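Local coordinates for heme-binding protein A (Haemophilus parasuis 29755, PDB 3TPA) that probably binds glutathione as an extracellular solute-binding protein of family 5, at residues N8-N12 with F507-L512; C13-A17 with S224-D228; S36-R42 with M159-Y165; F46-I51 with V498-F502. The protein carries 1 engineered substitution. All blocks are in the same frame, centred on the assembly; numbering follows the deposited sequence.

Contact 1: residues N8-N12 with F507-L512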
loop_
_atom_site.group_PDB
_atom_site.type_symbol
_atom_site.label_atom_id
_atom_site.label_comp_id
_atom_site.label_asym_id
_atom_site.label_seq_id
_atom_site.Cartn_x
_atom_site.Cartn_y
_atom_site.Cartn_z
ATOM N N ASN A 8 -11.534 -23.412 -18.849
ATOM C CA ASN A 8 -10.469 -22.569 -18.332
ATOM C C ASN A 8 -10.667 -22.311 -16.849
ATOM O O ASN A 8 -11.601 -21.619 -16.446
ATOM C CB ASN A 8 -10.405 -21.239 -19.095
ATOM C CG ASN A 8 -11.721 -20.882 -19.771
ATOM O OD1 ASN A 8 -12.467 -20.022 -19.300
ATOM N ND2 ASN A 8 -12.013 -21.549 -20.880
ATOM N N THR A 9 -9.794 -22.893 -16.038
ATOM C CA THR A 9 -9.864 -22.732 -14.594
ATOM C C THR A 9 -8.512 -22.323 -14.031
ATOM O O THR A 9 -7.595 -23.127 -14.001
ATOM C CB THR A 9 -10.278 -24.038 -13.923
ATOM O OG1 THR A 9 -11.593 -24.396 -14.358
ATOM C CG2 THR A 9 -10.263 -23.888 -12.412
ATOM N N LEU A 10 -8.394 -21.074 -13.585
ATOM C CA LEU A 10 -7.158 -20.607 -12.987
ATOM C C LEU A 10 -7.059 -21.069 -11.537
ATOM O O LEU A 10 -7.991 -20.893 -10.754
ATOM C CB LEU A 10 -7.074 -19.076 -13.064
ATOM C CG LEU A 10 -5.762 -18.438 -12.602
ATOM C CD1 LEU A 10 -5.416 -17.263 -13.490
ATOM C CD2 LEU A 10 -5.847 -18.007 -11.157
ATOM N N VAL A 11 -5.928 -21.673 -11.181
ATOM C CA VAL A 11 -5.701 -22.103 -9.803
ATOM C C VAL A 11 -4.717 -21.163 -9.098
ATOM O O VAL A 11 -3.544 -21.071 -9.475
ATOM C CB VAL A 11 -5.215 -23.574 -9.734
ATOM C CG1 VAL A 11 -4.884 -23.970 -8.299
ATOM C CG2 VAL A 11 -6.264 -24.510 -10.315
ATOM N N ASN A 12 -5.211 -20.457 -8.081
ATOM C CA ASN A 12 -4.410 -19.488 -7.324
ATOM C C ASN A 12 -4.065 -20.100 -5.978
ATOM O O ASN A 12 -4.939 -20.308 -5.141
ATOM C CB ASN A 12 -5.186 -18.169 -7.150
ATOM C CG ASN A 12 -4.373 -17.063 -6.437
ATOM O OD1 ASN A 12 -3.147 -17.078 -6.400
ATOM N ND2 ASN A 12 -5.078 -16.104 -5.868
ATOM N N PHE A 507 -7.668 -11.030 -11.631
ATOM C CA PHE A 507 -7.633 -12.038 -12.680
ATOM C C PHE A 507 -8.528 -11.725 -13.877
ATOM O O PHE A 507 -8.545 -12.470 -14.853
ATOM C CB PHE A 507 -7.874 -13.430 -12.091
ATOM C CG PHE A 507 -6.850 -13.812 -11.053
ATOM C CD1 PHE A 507 -5.529 -14.049 -11.421
ATOM C CD2 PHE A 507 -7.191 -13.902 -9.719
ATOM C CE1 PHE A 507 -4.576 -14.384 -10.479
ATOM C CE2 PHE A 507 -6.245 -14.232 -8.767
ATOM C CZ PHE A 507 -4.929 -14.473 -9.147
ATOM N N TYR A 508 -9.247 -10.604 -13.820
ATOM C CA TYR A 508 -9.954 -10.114 -14.999
ATOM C C TYR A 508 -8.925 -9.741 -16.051
ATOM O O TYR A 508 -7.877 -9.204 -15.724
ATOM C CB TYR A 508 -10.816 -8.889 -14.675
ATOM C CG TYR A 508 -11.638 -8.441 -15.867
ATOM C CD1 TYR A 508 -12.745 -9.187 -16.293
ATOM C CD2 TYR A 508 -11.296 -7.301 -16.586
ATOM C CE1 TYR A 508 -13.498 -8.791 -17.386
ATOM C CE2 TYR A 508 -12.040 -6.899 -17.682
ATOM C CZ TYR A 508 -13.139 -7.652 -18.075
ATOM O OH TYR A 508 -13.880 -7.256 -19.159
ATOM N N GLY A 509 -9.218 -10.013 -17.315
ATOM C CA GLY A 509 -8.258 -9.720 -18.369
ATOM C C GLY A 509 -7.193 -10.801 -18.540
ATOM O O GLY A 509 -6.401 -10.758 -19.478
ATOM N N VAL A 510 -7.174 -11.774 -17.637
ATOM C CA VAL A 510 -6.203 -12.869 -17.718
ATOM C C VAL A 510 -6.775 -14.070 -18.484
ATOM O O VAL A 510 -7.965 -14.386 -18.378
ATOM C CB VAL A 510 -5.733 -13.324 -16.319
ATOM C CG1 VAL A 510 -4.844 -14.562 -16.415
ATOM C CG2 VAL A 510 -4.999 -12.199 -15.600
ATOM N N SER A 511 -5.910 -14.738 -19.244
ATOM C CA SER A 511 -6.305 -15.903 -20.030
ATOM C C SER A 511 -5.316 -17.054 -19.867
ATOM O O SER A 511 -4.185 -16.843 -19.426
ATOM C CB SER A 511 -6.450 -15.532 -21.511
ATOM O OG SER A 511 -5.255 -14.976 -22.019
ATOM N N LEU A 512 -5.753 -18.256 -20.246
ATOM C CA LEU A 512 -4.988 -19.487 -20.063
ATOM C C LEU A 512 -4.666 -20.231 -21.379
ATOM O O LEU A 512 -5.568 -20.610 -22.127
ATOM C CB LEU A 512 -5.756 -20.428 -19.123
ATOM C CG LEU A 512 -6.124 -19.884 -17.736
ATOM C CD1 LEU A 512 -7.166 -20.758 -17.076
ATOM C CD2 LEU A 512 -4.895 -19.756 -16.843
#
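Leu-10 lays its CD2 methyl over a face of the Phe-507 ring, 4.0 Å from the ring centroid and 15° off the normal, a CH-pi contact. The other methyl, Leu-10 CD1, lies 3.8 Å from Phe-507 CD1, 4.0 Å from Val-510 CG1 and 4.2 Å from Leu-512 CD2, so one branched side chain serves three apolar partners. A type II beta turn from Phe-507 to Val-510, closed by Val-510 N to Phe-507 O at 3.2 Å, bends the chain so that both residues face strand 9-14; Gly-509 supplies the positive phi at the turn's third position. Beyond it, Leu-512 CD1 sits against the backbone, 3.5 Å from Thr-9 N. At the other end, Asn-12 ND2 meets the edge of the Phe-507 ring, 3.6 Å from CE2. Strand 9-14 belongs to a mixed sheet, whereas strand 511-512 pairs with 494-495. The tail finds polar partners elsewhere, as Tyr-508 OH does in Gly-214 O; with no hydrogen bond between the two segments, this interface relies on apolar packing.

Contact 2: residues C13-A17 with S224-D228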
loop_
_atom_site.group_PDB
_atom_site.type_symbol
_atom_site.label_atom_id
_atom_site.label_comp_id
_atom_site.label_asym_id
_atom_site.label_seq_id
_atom_site.Cartn_x
_atom_site.Cartn_y
_atom_site.Cartn_z
ATOM N N CYS A 13 -2.790 -20.398 -5.767
ATOM C CA CYS A 13 -2.387 -21.109 -4.558
ATOM C C CYS A 13 -1.860 -20.136 -3.544
ATOM O O CYS A 13 -0.806 -19.533 -3.746
ATOM C CB CYS A 13 -1.321 -22.162 -4.869
ATOM S SG CYS A 13 -1.921 -23.492 -5.900
ATOM N N ILE A 14 -2.601 -19.997 -2.451
ATOM C CA ILE A 14 -2.308 -18.992 -1.447
ATOM C C ILE A 14 -1.902 -19.587 -0.100
ATOM O O ILE A 14 -2.326 -20.679 0.265
ATOM C CB ILE A 14 -3.507 -18.053 -1.263
ATOM C CG1 ILE A 14 -4.770 -18.870 -0.974
ATOM C CG2 ILE A 14 -3.702 -17.207 -2.516
ATOM C CD1 ILE A 14 -5.961 -18.024 -0.590
ATOM N N ALA A 15 -1.094 -18.838 0.640
ATOM C CA ALA A 15 -0.490 -19.331 1.872
ATOM C C ALA A 15 -1.470 -19.465 3.033
ATOM O O ALA A 15 -1.376 -20.405 3.819
ATOM C CB ALA A 15 0.670 -18.451 2.272
ATOM N N THR A 16 -2.405 -18.528 3.154
ATOM C CA THR A 16 -3.342 -18.575 4.278
ATOM C C THR A 16 -4.789 -18.329 3.848
ATOM O O THR A 16 -5.041 -17.693 2.829
ATOM C CB THR A 16 -2.955 -17.560 5.361
ATOM O OG1 THR A 16 -2.998 -16.243 4.806
ATOM C CG2 THR A 16 -1.540 -17.839 5.889
ATOM N N ALA A 17 -5.736 -18.838 4.631
ATOM C CA ALA A 17 -7.150 -18.684 4.311
ATOM C C ALA A 17 -7.560 -17.226 4.554
ATOM O O ALA A 17 -7.161 -16.637 5.558
ATOM C CB ALA A 17 -7.981 -19.624 5.167
ATOM N N SER A 224 -6.699 -21.971 -3.845
ATOM C CA SER A 224 -6.377 -23.153 -3.050
ATOM C C SER A 224 -5.377 -22.845 -1.941
ATOM O O SER A 224 -4.242 -22.461 -2.206
ATOM C CB SER A 224 -5.830 -24.267 -3.943
ATOM O OG SER A 224 -5.332 -25.344 -3.163
ATOM N N ILE A 225 -5.801 -23.014 -0.692
ATOM C CA ILE A 225 -4.906 -22.725 0.430
ATOM C C ILE A 225 -3.804 -23.779 0.505
ATOM O O ILE A 225 -4.064 -24.966 0.716
ATOM C CB ILE A 225 -5.632 -22.650 1.791
ATOM C CG1 ILE A 225 -6.525 -21.413 1.869
ATOM C CG2 ILE A 225 -4.626 -22.593 2.930
ATOM C CD1 ILE A 225 -7.746 -21.476 0.983
ATOM N N THR A 226 -2.573 -23.315 0.352
ATOM C CA THR A 226 -1.414 -24.172 0.231
ATOM C C THR A 226 -0.335 -23.554 1.090
ATOM O O THR A 226 0.461 -22.758 0.605
ATOM C CB THR A 226 -0.926 -24.195 -1.218
ATOM O OG1 THR A 226 -2.050 -24.311 -2.105
ATOM C CG2 THR A 226 0.056 -25.356 -1.448
ATOM N N PRO A 227 -0.292 -23.944 2.372
ATOM C CA PRO A 227 0.450 -23.200 3.398
ATOM C C PRO A 227 1.970 -23.178 3.279
ATOM O O PRO A 227 2.577 -22.260 3.819
ATOM C CB PRO A 227 0.008 -23.866 4.705
ATOM C CG PRO A 227 -0.484 -25.207 4.311
ATOM C CD PRO A 227 -1.047 -25.077 2.936
ATOM N N ASP A 228 2.581 -24.136 2.587
ATOM C CA ASP A 228 4.041 -24.215 2.586
ATOM C C ASP A 228 4.665 -23.613 1.317
ATOM O O ASP A 228 4.306 -23.989 0.191
ATOM C CB ASP A 228 4.508 -25.665 2.775
ATOM C CG ASP A 228 4.106 -26.253 4.140
ATOM O OD1 ASP A 228 3.916 -25.487 5.118
ATOM O OD2 ASP A 228 3.998 -27.501 4.231
HETATM O O HOH W 1 1.542 -20.200 5.457
#
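Two strands run parallel here, with Cys-13 paired to Ser-224 and Ile-14 to Ile-225, their CA atoms 4.7 and 4.9 Å apart. Ile-14 makes both backbone bonds: its N donates to Ser-224 O at 3.0 Å, and its O accepts from Thr-226 N at 2.6 Å, nearly straight at 176°. CA-H...O contacts support them, such as Pro-227 CA to Ala-15 O at 3.4 Å. Strands 220-225 and 243-244, with helix 229-237 between them in the chain, form a beta-alpha-beta crossover in this mixed sheet, and strand 9-14 lies between the two, parallel to both. On one face lie Cys-13 and Ser-224; the cysteine is joined to Cys-241 by a disulfide, a covalent tie to the chain just before strand 243-244. The opposite face carries the isoleucines, with CD1 of Ile-14 and CD1 of Ile-225 4.2 Å apart, and Ala-17 CB adds a methyl 4.0 Å from Ile-225 CG1. Thr-226 turns its hydroxyl back, OG1 donating to Ser-224 O at 2.9 Å.

Contact 3: residues S36-R42 with M159-Y165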
loop_
_atom_site.group_PDB
_atom_site.type_symbol
_atom_site.label_atom_id
_atom_site.label_comp_id
_atom_site.label_asym_id
_atom_site.label_seq_id
_atom_site.Cartn_x
_atom_site.Cartn_y
_atom_site.Cartn_z
ATOM N N SER A 36 -12.667 -7.747 -2.881
ATOM C CA SER A 36 -12.733 -6.539 -3.693
ATOM C C SER A 36 -12.129 -6.736 -5.078
ATOM O O SER A 36 -12.609 -6.162 -6.058
ATOM C CB SER A 36 -12.038 -5.381 -2.967
ATOM O OG SER A 36 -10.861 -5.856 -2.325
ATOM N N GLN A 37 -11.071 -7.542 -5.159
ATOM C CA GLN A 37 -10.299 -7.638 -6.388
ATOM C C GLN A 37 -11.021 -8.438 -7.455
ATOM O O GLN A 37 -10.773 -8.231 -8.633
ATOM C CB GLN A 37 -8.885 -8.199 -6.144
ATOM C CG GLN A 37 -7.905 -7.222 -5.484
ATOM C CD GLN A 37 -7.437 -6.100 -6.409
ATOM O OE1 GLN A 37 -6.972 -6.341 -7.519
ATOM N NE2 GLN A 37 -7.545 -4.868 -5.939
ATOM N N GLN A 38 -11.910 -9.343 -7.050
ATOM C CA GLN A 38 -12.617 -10.189 -8.022
ATOM C C GLN A 38 -14.119 -9.905 -8.087
ATOM O O GLN A 38 -14.734 -9.997 -9.152
ATOM C CB GLN A 38 -12.452 -11.675 -7.670
ATOM C CG GLN A 38 -11.074 -12.117 -7.164
ATOM C CD GLN A 38 -9.901 -11.738 -8.069
ATOM O OE1 GLN A 38 -10.028 -11.585 -9.279
ATOM N NE2 GLN A 38 -8.741 -11.591 -7.462
ATOM N N VAL A 39 -14.705 -9.597 -6.932
ATOM C CA VAL A 39 -16.159 -9.586 -6.758
ATOM C C VAL A 39 -16.802 -8.177 -6.823
ATOM O O VAL A 39 -17.973 -8.044 -7.173
ATOM C CB VAL A 39 -16.526 -10.256 -5.419
ATOM C CG1 VAL A 39 -18.039 -10.247 -5.185
ATOM C CG2 VAL A 39 -15.965 -11.695 -5.378
ATOM N N TYR A 40 -16.035 -7.139 -6.497
ATOM C CA TYR A 40 -16.566 -5.769 -6.399
ATOM C C TYR A 40 -15.942 -4.804 -7.416
ATOM O O TYR A 40 -14.982 -5.154 -8.100
ATOM C CB TYR A 40 -16.301 -5.219 -4.994
ATOM C CG TYR A 40 -17.093 -5.892 -3.884
ATOM C CD1 TYR A 40 -18.379 -5.477 -3.590
ATOM C CD2 TYR A 40 -16.544 -6.913 -3.110
ATOM C CE1 TYR A 40 -19.113 -6.058 -2.576
ATOM C CE2 TYR A 40 -17.281 -7.510 -2.078
ATOM C CZ TYR A 40 -18.573 -7.068 -1.822
ATOM O OH TYR A 40 -19.350 -7.619 -0.817
ATOM N N ASN A 41 -16.503 -3.592 -7.493
ATOM C CA ASN A 41 -15.910 -2.457 -8.209
ATOM C C ASN A 41 -15.876 -1.251 -7.319
ATOM O O ASN A 41 -16.548 -1.229 -6.292
ATOM C CB ASN A 41 -16.722 -2.090 -9.450
ATOM C CG ASN A 41 -16.542 -3.087 -10.570
ATOM O OD1 ASN A 41 -17.480 -3.776 -10.971
ATOM N ND2 ASN A 41 -15.320 -3.183 -11.069
ATOM N N ARG A 42 -15.098 -0.246 -7.724
ATOM C CA ARG A 42 -15.054 1.046 -7.046
ATOM C C ARG A 42 -15.550 2.119 -8.002
ATOM O O ARG A 42 -15.717 1.858 -9.181
ATOM C CB ARG A 42 -13.615 1.379 -6.624
ATOM C CG ARG A 42 -13.147 0.745 -5.307
ATOM C CD ARG A 42 -13.185 -0.785 -5.303
ATOM N NE ARG A 42 -12.354 -1.349 -6.359
ATOM C CZ ARG A 42 -12.373 -2.628 -6.702
ATOM N NH1 ARG A 42 -13.174 -3.455 -6.060
ATOM N NH2 ARG A 42 -11.599 -3.079 -7.681
ATOM N N MET A 159 -9.455 2.704 -3.899
ATOM C CA MET A 159 -8.931 1.677 -3.010
ATOM C C MET A 159 -10.001 0.657 -2.665
ATOM O O MET A 159 -11.202 0.958 -2.675
ATOM C CB MET A 159 -8.328 2.327 -1.749
ATOM C CG MET A 159 -7.096 3.191 -2.032
ATOM S SD MET A 159 -6.468 4.004 -0.537
ATOM C CE MET A 159 -6.044 2.589 0.473
ATOM N N ASP A 160 -9.551 -0.555 -2.371
ATOM C CA ASP A 160 -10.431 -1.700 -2.116
ATOM C C ASP A 160 -11.504 -1.497 -1.060
ATOM O O ASP A 160 -12.628 -1.991 -1.225
ATOM C CB ASP A 160 -9.598 -2.926 -1.768
ATOM C CG ASP A 160 -8.655 -3.297 -2.869
ATOM O OD1 ASP A 160 -7.720 -2.522 -3.123
ATOM O OD2 ASP A 160 -8.849 -4.351 -3.485
ATOM N N PHE A 161 -11.165 -0.791 0.021
ATOM C CA PHE A 161 -12.106 -0.575 1.124
ATOM C C PHE A 161 -13.342 0.235 0.705
ATOM O O PHE A 161 -14.380 0.221 1.381
ATOM C CB PHE A 161 -11.403 0.091 2.331
ATOM C CG PHE A 161 -11.176 1.599 2.203
ATOM C CD1 PHE A 161 -11.961 2.500 2.922
ATOM C CD2 PHE A 161 -10.139 2.102 1.433
ATOM C CE1 PHE A 161 -11.732 3.856 2.854
ATOM C CE2 PHE A 161 -9.901 3.481 1.351
ATOM C CZ PHE A 161 -10.695 4.356 2.060
ATOM N N LEU A 162 -13.239 0.924 -0.423
ATOM C CA LEU A 162 -14.386 1.691 -0.932
ATOM C C LEU A 162 -15.126 0.974 -2.068
ATOM O O LEU A 162 -15.753 1.598 -2.916
ATOM C CB LEU A 162 -13.972 3.135 -1.289
ATOM C CG LEU A 162 -13.606 3.944 -0.037
ATOM C CD1 LEU A 162 -13.083 5.347 -0.398
ATOM C CD2 LEU A 162 -14.808 4.079 0.930
ATOM N N SER A 163 -15.056 -0.353 -2.061
ATOM C CA SER A 163 -15.866 -1.177 -2.954
ATOM C C SER A 163 -17.333 -0.884 -2.711
ATOM O O SER A 163 -17.740 -0.616 -1.578
ATOM C CB SER A 163 -15.615 -2.653 -2.685
ATOM O OG SER A 163 -14.319 -3.026 -3.106
ATOM N N ILE A 164 -18.132 -0.937 -3.771
ATOM C CA ILE A 164 -19.543 -0.594 -3.646
ATOM C C ILE A 164 -20.376 -1.856 -3.445
ATOM O O ILE A 164 -20.387 -2.751 -4.302
ATOM C CB ILE A 164 -20.033 0.191 -4.875
ATOM C CG1 ILE A 164 -19.193 1.462 -5.081
ATOM C CG2 ILE A 164 -21.514 0.527 -4.753
ATOM C CD1 ILE A 164 -19.160 2.390 -3.887
ATOM N N TYR A 165 -21.035 -1.919 -2.287
ATOM C CA TYR A 165 -21.957 -2.985 -1.927
ATOM C C TYR A 165 -23.378 -2.670 -2.407
ATOM O O TYR A 165 -23.686 -1.558 -2.831
ATOM C CB TYR A 165 -22.034 -3.102 -0.409
ATOM C CG TYR A 165 -20.771 -3.570 0.289
ATOM C CD1 TYR A 165 -20.746 -4.786 0.983
ATOM C CD2 TYR A 165 -19.612 -2.802 0.262
ATOM C CE1 TYR A 165 -19.583 -5.218 1.642
ATOM C CE2 TYR A 165 -18.466 -3.218 0.907
ATOM C CZ TYR A 165 -18.452 -4.423 1.596
ATOM O OH TYR A 165 -17.291 -4.817 2.232
HETATM O O HOH W 2 -19.237 -3.578 -6.585
#
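Ser-36 begins a weakly bonded helical turn and donates from OG to Asp-160 OD2 at 2.8 Å. Gln-37 reaches the same oxygen, NE2 to Asp-160 OD2 also at 2.8 Å and close to straight, so one carboxylate oxygen gathers two neutral donors. Tyr-40 sets its ring obliquely to that of Tyr-165, centroids 4.9 Å apart and planes at 42°, while Tyr-40 CB packs 3.5 Å from Ser-163 OG. Asn-41 contributes its backbone: its O accepts from Ile-164 N at 3.0 Å, and a water links its N to Ile-164 O. Arg-42 folds back, NH1 donating to Ser-36 O at 2.8 Å and to Ser-163 OG at 3.2 Å; Ser-163 OG in turn donates a hydrogen bond to Asp-160 O at 2.7 Å. The guanidinium charge is met by a salt bridge to Glu-45. This buried polar network joins helical turn 36-39 to the loop between helices 153-156 and 167-175; Leu-162 and Ile-164 pack on helix 94-105, and Asn-41 and Ile-164 touch Leu-57 of strand 53-63.

Contact 4: residues F46-I51 with V498-F502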
loop_
_atom_site.group_PDB
_atom_site.type_symbol
_atom_site.label_atom_id
_atom_site.label_comp_id
_atom_site.label_asym_id
_atom_site.label_seq_id
_atom_site.Cartn_x
_atom_site.Cartn_y
_atom_site.Cartn_z
ATOM N N PHE A 46 -7.877 1.842 -10.482
ATOM C CA PHE A 46 -6.510 2.100 -10.951
ATOM C C PHE A 46 -6.296 1.460 -12.330
ATOM O O PHE A 46 -6.657 0.309 -12.539
ATOM C CB PHE A 46 -5.479 1.531 -9.970
ATOM C CG PHE A 46 -5.440 2.239 -8.635
ATOM C CD1 PHE A 46 -4.847 3.478 -8.513
ATOM C CD2 PHE A 46 -5.968 1.641 -7.503
ATOM C CE1 PHE A 46 -4.806 4.119 -7.294
ATOM C CE2 PHE A 46 -5.925 2.272 -6.279
ATOM C CZ PHE A 46 -5.336 3.517 -6.173
ATOM N N LYS A 47 -5.728 2.199 -13.274
ATOM C CA LYS A 47 -5.341 1.597 -14.547
ATOM C C LYS A 47 -4.386 0.454 -14.230
ATOM O O LYS A 47 -3.631 0.543 -13.263
ATOM C CB LYS A 47 -4.658 2.623 -15.465
ATOM C CG LYS A 47 -5.601 3.680 -16.042
ATOM C CD LYS A 47 -4.874 4.640 -16.985
ATOM C CE LYS A 47 -5.850 5.526 -17.752
ATOM N NZ LYS A 47 -6.672 4.760 -18.740
ATOM N N ALA A 48 -4.436 -0.622 -15.018
ATOM C CA ALA A 48 -3.595 -1.800 -14.775
ATOM C C ALA A 48 -2.113 -1.439 -14.670
ATOM O O ALA A 48 -1.567 -0.756 -15.532
ATOM C CB ALA A 48 -3.808 -2.846 -15.863
ATOM N N GLY A 49 -1.478 -1.883 -13.591
ATOM C CA GLY A 49 -0.055 -1.654 -13.388
ATOM C C GLY A 49 0.315 -0.229 -13.017
ATOM O O GLY A 49 1.490 0.103 -12.905
ATOM N N LYS A 50 -0.688 0.614 -12.805
ATOM C CA LYS A 50 -0.447 2.038 -12.629
ATOM C C LYS A 50 -1.096 2.585 -11.352
ATOM O O LYS A 50 -1.934 1.931 -10.743
ATOM C CB LYS A 50 -0.957 2.814 -13.841
ATOM C CG LYS A 50 -0.166 2.605 -15.125
ATOM C CD LYS A 50 -0.468 3.748 -16.099
ATOM C CE LYS A 50 -0.289 3.344 -17.559
ATOM N NZ LYS A 50 -0.936 4.326 -18.494
ATOM N N ILE A 51 -0.705 3.790 -10.956
ATOM C CA ILE A 51 -1.299 4.433 -9.787
ATOM C C ILE A 51 -2.356 5.472 -10.201
ATOM O O ILE A 51 -3.120 5.966 -9.374
ATOM C CB ILE A 51 -0.206 5.051 -8.872
ATOM C CG1 ILE A 51 0.692 3.945 -8.310
ATOM C CG2 ILE A 51 -0.829 5.828 -7.728
ATOM C CD1 ILE A 51 1.945 4.469 -7.626
ATOM N N VAL A 498 -1.209 -8.420 -15.241
ATOM C CA VAL A 498 -0.379 -7.237 -15.045
ATOM C C VAL A 498 -0.146 -7.038 -13.554
ATOM O O VAL A 498 -1.088 -7.021 -12.769
ATOM C CB VAL A 498 -1.049 -5.978 -15.621
ATOM C CG1 VAL A 498 -0.185 -4.744 -15.369
ATOM C CG2 VAL A 498 -1.329 -6.151 -17.108
ATOM N N GLN A 499 1.114 -6.908 -13.155
ATOM C CA GLN A 499 1.419 -6.767 -11.743
ATOM C C GLN A 499 0.883 -5.424 -11.279
ATOM O O GLN A 499 1.009 -4.425 -11.974
ATOM C CB GLN A 499 2.928 -6.857 -11.506
ATOM C CG GLN A 499 3.316 -7.705 -10.329
ATOM C CD GLN A 499 4.802 -7.680 -10.065
ATOM O OE1 GLN A 499 5.597 -7.383 -10.949
ATOM N NE2 GLN A 499 5.184 -7.983 -8.838
ATOM N N ASN A 500 0.278 -5.416 -10.098
ATOM C CA ASN A 500 -0.354 -4.235 -9.532
ATOM C C ASN A 500 0.624 -3.580 -8.549
ATOM O O ASN A 500 1.172 -4.253 -7.690
ATOM C CB ASN A 500 -1.657 -4.664 -8.840
ATOM C CG ASN A 500 -2.349 -3.533 -8.094
ATOM O OD1 ASN A 500 -1.710 -2.600 -7.608
ATOM N ND2 ASN A 500 -3.668 -3.624 -7.988
ATOM N N PRO A 501 0.846 -2.258 -8.670
ATOM C CA PRO A 501 1.815 -1.566 -7.802
ATOM C C PRO A 501 1.533 -1.780 -6.309
ATOM O O PRO A 501 2.450 -1.804 -5.485
ATOM C CB PRO A 501 1.620 -0.086 -8.163
ATOM C CG PRO A 501 0.988 -0.081 -9.504
ATOM C CD PRO A 501 0.122 -1.322 -9.545
ATOM N N PHE A 502 0.265 -1.949 -5.963
ATOM C CA PHE A 502 -0.128 -2.132 -4.560
ATOM C C PHE A 502 0.030 -3.570 -4.083
ATOM O O PHE A 502 -0.096 -3.853 -2.896
ATOM C CB PHE A 502 -1.551 -1.620 -4.343
ATOM C CG PHE A 502 -1.715 -0.183 -4.734
ATOM C CD1 PHE A 502 -1.239 0.822 -3.912
ATOM C CD2 PHE A 502 -2.307 0.162 -5.936
ATOM C CE1 PHE A 502 -1.367 2.165 -4.266
ATOM C CE2 PHE A 502 -2.451 1.499 -6.306
ATOM C CZ PHE A 502 -1.964 2.510 -5.474
#
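A beta hairpin meets a C-terminal loop: the loop joining the hairpin strands 44-46 and 53-63, which contains a type II beta turn, is pressed against residues 498-502, in the connection between strands 494-495 and 511-512. The turn runs from Lys-47 to Lys-50, with Lys-50 N hydrogen-bonded to Lys-47 O at 3.0 Å, and brings Gly-49 to the interface. Glycine suits this place twice over, since phi is 73° and a CB would stand only 2.9 Å from Val-498 CG1. Without one, Gly-49 N comes within 3.6 Å of that methyl, and Gly-49 CA makes a CA-H...O contact of 3.3 Å with Gln-499 O. Gly-49 O lies 3.4 Å from Pro-501 CG and is hydrogen-bonded to Arg-266 of strand 261-276. Before and after the turn, Phe-46 and Ile-51 meet Phe-502 and Pro-501: the two phenylalanine rings lie obliquely, centroids 4.6 Å apart and planes at 44°, with Phe-502 CE2 over a face of the Phe-46 ring, 3.5 Å from Phe-46 CZ, and Ile-51 CG1 is 4.1 Å from both Pro-501 CB and Phe-502 CZ. Within the loop an Asx turn forms, Phe-502 N donating to Asn-500 OD1 at 2.7 Å.

Contacts 1 and 2 share strand 9-14 and follow one another along it, their centres about 17 Å apart; Asn-12 O and Ser-224 N, 2.7 Å apart, form a probable hydrogen bond between them. Contact 1 closes nearly the whole chain into a loop, within which the other three are nested. It touches contact 3, where Gln-38 OE1 comes 3.4 Å from Phe-507 N. Contacts 3 and 4 meet by packing, with Met-159 N 4.3 Å from Phe-46 CE2. The contacts thus touch in the order 2, 1, 3, 4, although along the chain contact 4 crosses contacts 2 and 3. The coordinates given contain no ligand that would tie any of them to the binding site.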